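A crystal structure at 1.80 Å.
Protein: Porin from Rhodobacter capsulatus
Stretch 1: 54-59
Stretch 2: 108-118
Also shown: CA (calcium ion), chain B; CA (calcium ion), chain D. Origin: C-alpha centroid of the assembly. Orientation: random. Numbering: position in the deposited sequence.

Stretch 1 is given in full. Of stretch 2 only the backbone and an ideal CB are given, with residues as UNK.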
# COMPACT_ATOMS: atom_id res chain seq x y z
N GLU A 54 4.31 -1.87 8.72
CA GLU A 54 5.47 -1.11 9.08
C GLU A 54 5.40 -0.48 10.49
O GLU A 54 6.44 -0.02 10.96
CB GLU A 54 5.65 -0.09 7.97
CG GLU A 54 7.04 0.59 7.94
CD GLU A 54 7.18 1.96 8.62
OE1 GLU A 54 6.16 2.64 8.79
OE2 GLU A 54 8.28 2.37 8.99
N THR A 55 4.29 -0.43 11.26
CA THR A 55 4.29 0.11 12.62
C THR A 55 3.93 -0.97 13.64
O THR A 55 3.92 -0.70 14.83
CB THR A 55 3.25 1.29 12.73
OG1 THR A 55 1.97 0.68 12.84
CG2 THR A 55 3.25 2.22 11.52
N GLY A 56 3.57 -2.20 13.26
CA GLY A 56 3.22 -3.26 14.21
C GLY A 56 1.73 -3.47 14.31
O GLY A 56 1.22 -4.36 14.99
N GLU A 57 0.97 -2.62 13.62
CA GLU A 57 -0.47 -2.67 13.69
C GLU A 57 -1.08 -3.84 12.93
O GLU A 57 -2.16 -4.34 13.27
CB GLU A 57 -0.99 -1.35 13.13
CG GLU A 57 -2.52 -1.33 13.13
CD GLU A 57 -3.18 -0.03 12.70
OE1 GLU A 57 -2.50 0.83 12.14
OE2 GLU A 57 -4.38 0.11 12.93
N ASP A 58 -0.44 -4.21 11.80
CA ASP A 58 -0.94 -5.29 10.96
C ASP A 58 0.23 -6.27 10.70
O ASP A 58 1.38 -5.88 10.83
CB ASP A 58 -1.40 -4.78 9.63
CG ASP A 58 -2.70 -3.99 9.70
OD1 ASP A 58 -3.62 -4.38 10.42
OD2 ASP A 58 -2.79 -3.00 8.99
N GLY A 59 -0.10 -7.50 10.33
CA GLY A 59 0.90 -8.53 10.06
C GLY A 59 1.51 -9.03 11.34
O GLY A 59 1.24 -8.50 12.43
N UNK A 108 -6.86 -10.17 18.27
CA UNK A 108 -7.53 -9.98 16.99
C UNK A 108 -8.15 -8.58 16.84
O UNK A 108 -9.36 -8.40 16.62
CB UNK A 108 -8.62 -11.04 16.82
N UNK A 109 -7.24 -7.63 17.07
CA UNK A 109 -7.47 -6.20 16.89
C UNK A 109 -8.33 -5.54 17.97
O UNK A 109 -8.82 -4.43 17.76
CB UNK A 109 -8.13 -5.97 15.53
N UNK A 110 -8.55 -6.15 19.14
CA UNK A 110 -9.24 -5.50 20.28
C UNK A 110 -8.43 -4.27 20.72
O UNK A 110 -8.97 -3.16 20.81
CB UNK A 110 -9.41 -6.47 21.45
N UNK A 111 -7.13 -4.39 20.96
CA UNK A 111 -6.30 -3.28 21.33
C UNK A 111 -5.16 -2.99 20.38
O UNK A 111 -4.43 -2.00 20.55
CB UNK A 111 -5.74 -3.53 22.73
N UNK A 112 -4.97 -3.82 19.34
CA UNK A 112 -3.85 -3.64 18.42
C UNK A 112 -4.07 -2.33 17.68
O UNK A 112 -5.19 -2.08 17.24
CB UNK A 112 -3.72 -4.81 17.45
N UNK A 113 -3.05 -1.50 17.47
CA UNK A 113 -3.22 -0.23 16.81
C UNK A 113 -1.86 0.25 16.32
O UNK A 113 -0.85 -0.42 16.56
CB UNK A 113 -3.87 0.79 17.74
N UNK A 114 -1.82 1.43 15.68
CA UNK A 114 -0.60 2.00 15.19
C UNK A 114 0.41 2.06 16.31
O UNK A 114 0.09 2.41 17.44
CB UNK A 114 -0.84 3.39 14.59
N UNK A 115 1.62 1.57 16.05
CA UNK A 115 2.70 1.49 17.03
C UNK A 115 2.38 0.70 18.28
O UNK A 115 2.97 0.88 19.37
CB UNK A 115 3.11 2.90 17.44
N UNK A 116 1.42 -0.19 18.14
CA UNK A 116 0.99 -0.92 19.30
C UNK A 116 0.67 -2.36 18.90
O UNK A 116 -0.50 -2.76 18.74
CB UNK A 116 -0.22 -0.24 19.95
N UNK A 117 1.70 -3.21 18.72
CA UNK A 117 1.51 -4.64 18.50
C UNK A 117 1.09 -5.36 19.77
O UNK A 117 1.36 -4.88 20.88
CB UNK A 117 2.79 -5.26 17.95
N UNK A 118 0.44 -6.54 19.68
CA UNK A 118 0.19 -7.39 20.85
C UNK A 118 1.07 -8.67 20.71
O UNK A 118 1.69 -8.91 19.65
CB UNK A 118 -1.29 -7.74 20.96
CA CA B . -11.65 -13.30 15.87
CA CA D . 2.13 0.03 23.49

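Position 108 has left-handed backbone angles (50/54), which favour glycine, asparagine or aspartate, and its ideal CB finds nothing of stretch 1 within 5.5 Å. The deposited D108 places OD2 2.2 Å from the chain B calcium ion.

Position 109 also has positive phi (75/16). Its CA-to-CB bond points sideways, so only a long side chain could approach stretch 1, where the carboxylate of D58 would favour a donor or a positive charge. The residue is instead E109: its OE2 stops 4.4 Å from D58 OD1, a pair of like charges. Water 1 lies between the stretches, 2.7 Å from E57 O and 3.0 Å from E109 OE2, within hydrogen-bonding distance of both; it has more acceptors in reach than protons to give.

Positions 110 and 111 are out of reach, and stretch 1 sets no preference; they are R110 and L111.

At position 112 the ideal CB points sideways, 4.5 Å from E57 O. A small or beta-branched residue would suit. T112, with chi1 at -44° (m), brings CG2 to 3.4 Å from E57 O, so a methyl rather than the hydroxyl packs there.

Position 113 is extended (-162/-179) and directs CB away, 4.9 Å from E57 OE2, so many residues would do. A113 makes its contact through the backbone: its O lies 3.6 Å from E57 CB. It also opens a type II turn, in which the backbone N of position 116 donates to A113 O at 2.8 Å.

Position 114, at -53/130, is the second residue of that turn. Its ideal CB is 3.9 Å from E57 OE1 and 4.3 Å from T55 OG1; proline, lysine or a polar residue would be plausible. E114 has t chi1 and chi2, and its CG passes 4.0 Å from T55 OG1.

Position 115 is the third turn residue; its positive phi (57/24) favours glycine, asparagine or aspartate. The backbone carries the contact: D115 N donates a weak but nearly straight hydrogen bond to T55 OG1 (3.3 Å, 171°), and D115 CA makes a CA-H...O contact with T55 O at 3.3 Å. Although CB points away, chi1 near -64° (m) returns OD1 to 3.6 Å from T55 CB.

Position 116 points away from stretch 1, leaving polar residues possible. N116 binds the chain D calcium ion through OD1 (2.2 Å), while ND2 donates to L111 O (3.1 Å).

At position 117, phi of -74° permits proline, and the ideal CB lies 3.5 Å from G56 O. P117 fits closely: an ideal CB on G56 would come within 3.2 Å of P117 CD.

Position 118 makes no contact; strand geometry suits its beta-branched V118.

Stretch 2 108-118: DERLTAEDNPV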
# COMPACT_ATOMS: atom_id res chain seq x y z
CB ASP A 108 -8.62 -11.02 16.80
CG ASP A 108 -9.09 -11.18 15.37
OD1 ASP A 108 -8.43 -10.71 14.45
OD2 ASP A 108 -10.12 -11.83 15.13
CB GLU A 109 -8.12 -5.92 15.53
CG GLU A 109 -7.31 -6.39 14.35
CD GLU A 109 -7.99 -6.08 13.05
OE1 GLU A 109 -9.00 -6.72 12.77
OE2 GLU A 109 -7.52 -5.18 12.35
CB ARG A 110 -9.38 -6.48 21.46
CG ARG A 110 -10.12 -5.94 22.70
CD ARG A 110 -11.58 -5.66 22.27
NE ARG A 110 -12.29 -6.93 22.20
CZ ARG A 110 -13.26 -7.26 21.35
NH1 ARG A 110 -13.67 -6.39 20.46
NH2 ARG A 110 -13.87 -8.44 21.40
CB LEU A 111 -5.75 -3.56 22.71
CG LEU A 111 -6.74 -3.51 23.85
CD1 LEU A 111 -6.12 -3.90 25.14
CD2 LEU A 111 -7.21 -2.09 23.98
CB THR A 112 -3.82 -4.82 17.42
OG1 THR A 112 -4.05 -5.99 18.20
CG2 THR A 112 -2.54 -4.86 16.61
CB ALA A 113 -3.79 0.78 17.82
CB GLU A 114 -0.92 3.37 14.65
CG GLU A 114 0.34 4.06 14.16
CD GLU A 114 0.19 5.39 13.40
OE1 GLU A 114 -0.90 5.94 13.35
OE2 GLU A 114 1.18 5.87 12.84
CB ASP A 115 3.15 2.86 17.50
CG ASP A 115 3.76 3.76 16.46
OD1 ASP A 115 4.33 3.26 15.48
OD2 ASP A 115 3.68 4.96 16.64
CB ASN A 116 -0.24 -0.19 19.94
CG ASN A 116 -0.41 -0.74 21.35
OD1 ASN A 116 0.49 -0.66 22.25
ND2 ASN A 116 -1.60 -1.32 21.55
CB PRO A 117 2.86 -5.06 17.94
CG PRO A 117 3.84 -4.19 18.70
CD PRO A 117 3.12 -2.85 18.71
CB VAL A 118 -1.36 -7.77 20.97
CG1 VAL A 118 -2.03 -6.37 21.20
CG2 VAL A 118 -2.07 -8.43 19.77
O HOH W 1 -4.86 -4.30 13.32
O HOH W 2 -5.90 -1.85 14.61
O HOH W 3 3.46 -0.48 21.62
O HOH W 4 -12.17 -14.17 13.79
O HOH W 5 -13.22 -14.85 16.45
O HOH W 6 -12.30 -12.09 17.88
O HOH W 7 -13.45 -11.98 15.06
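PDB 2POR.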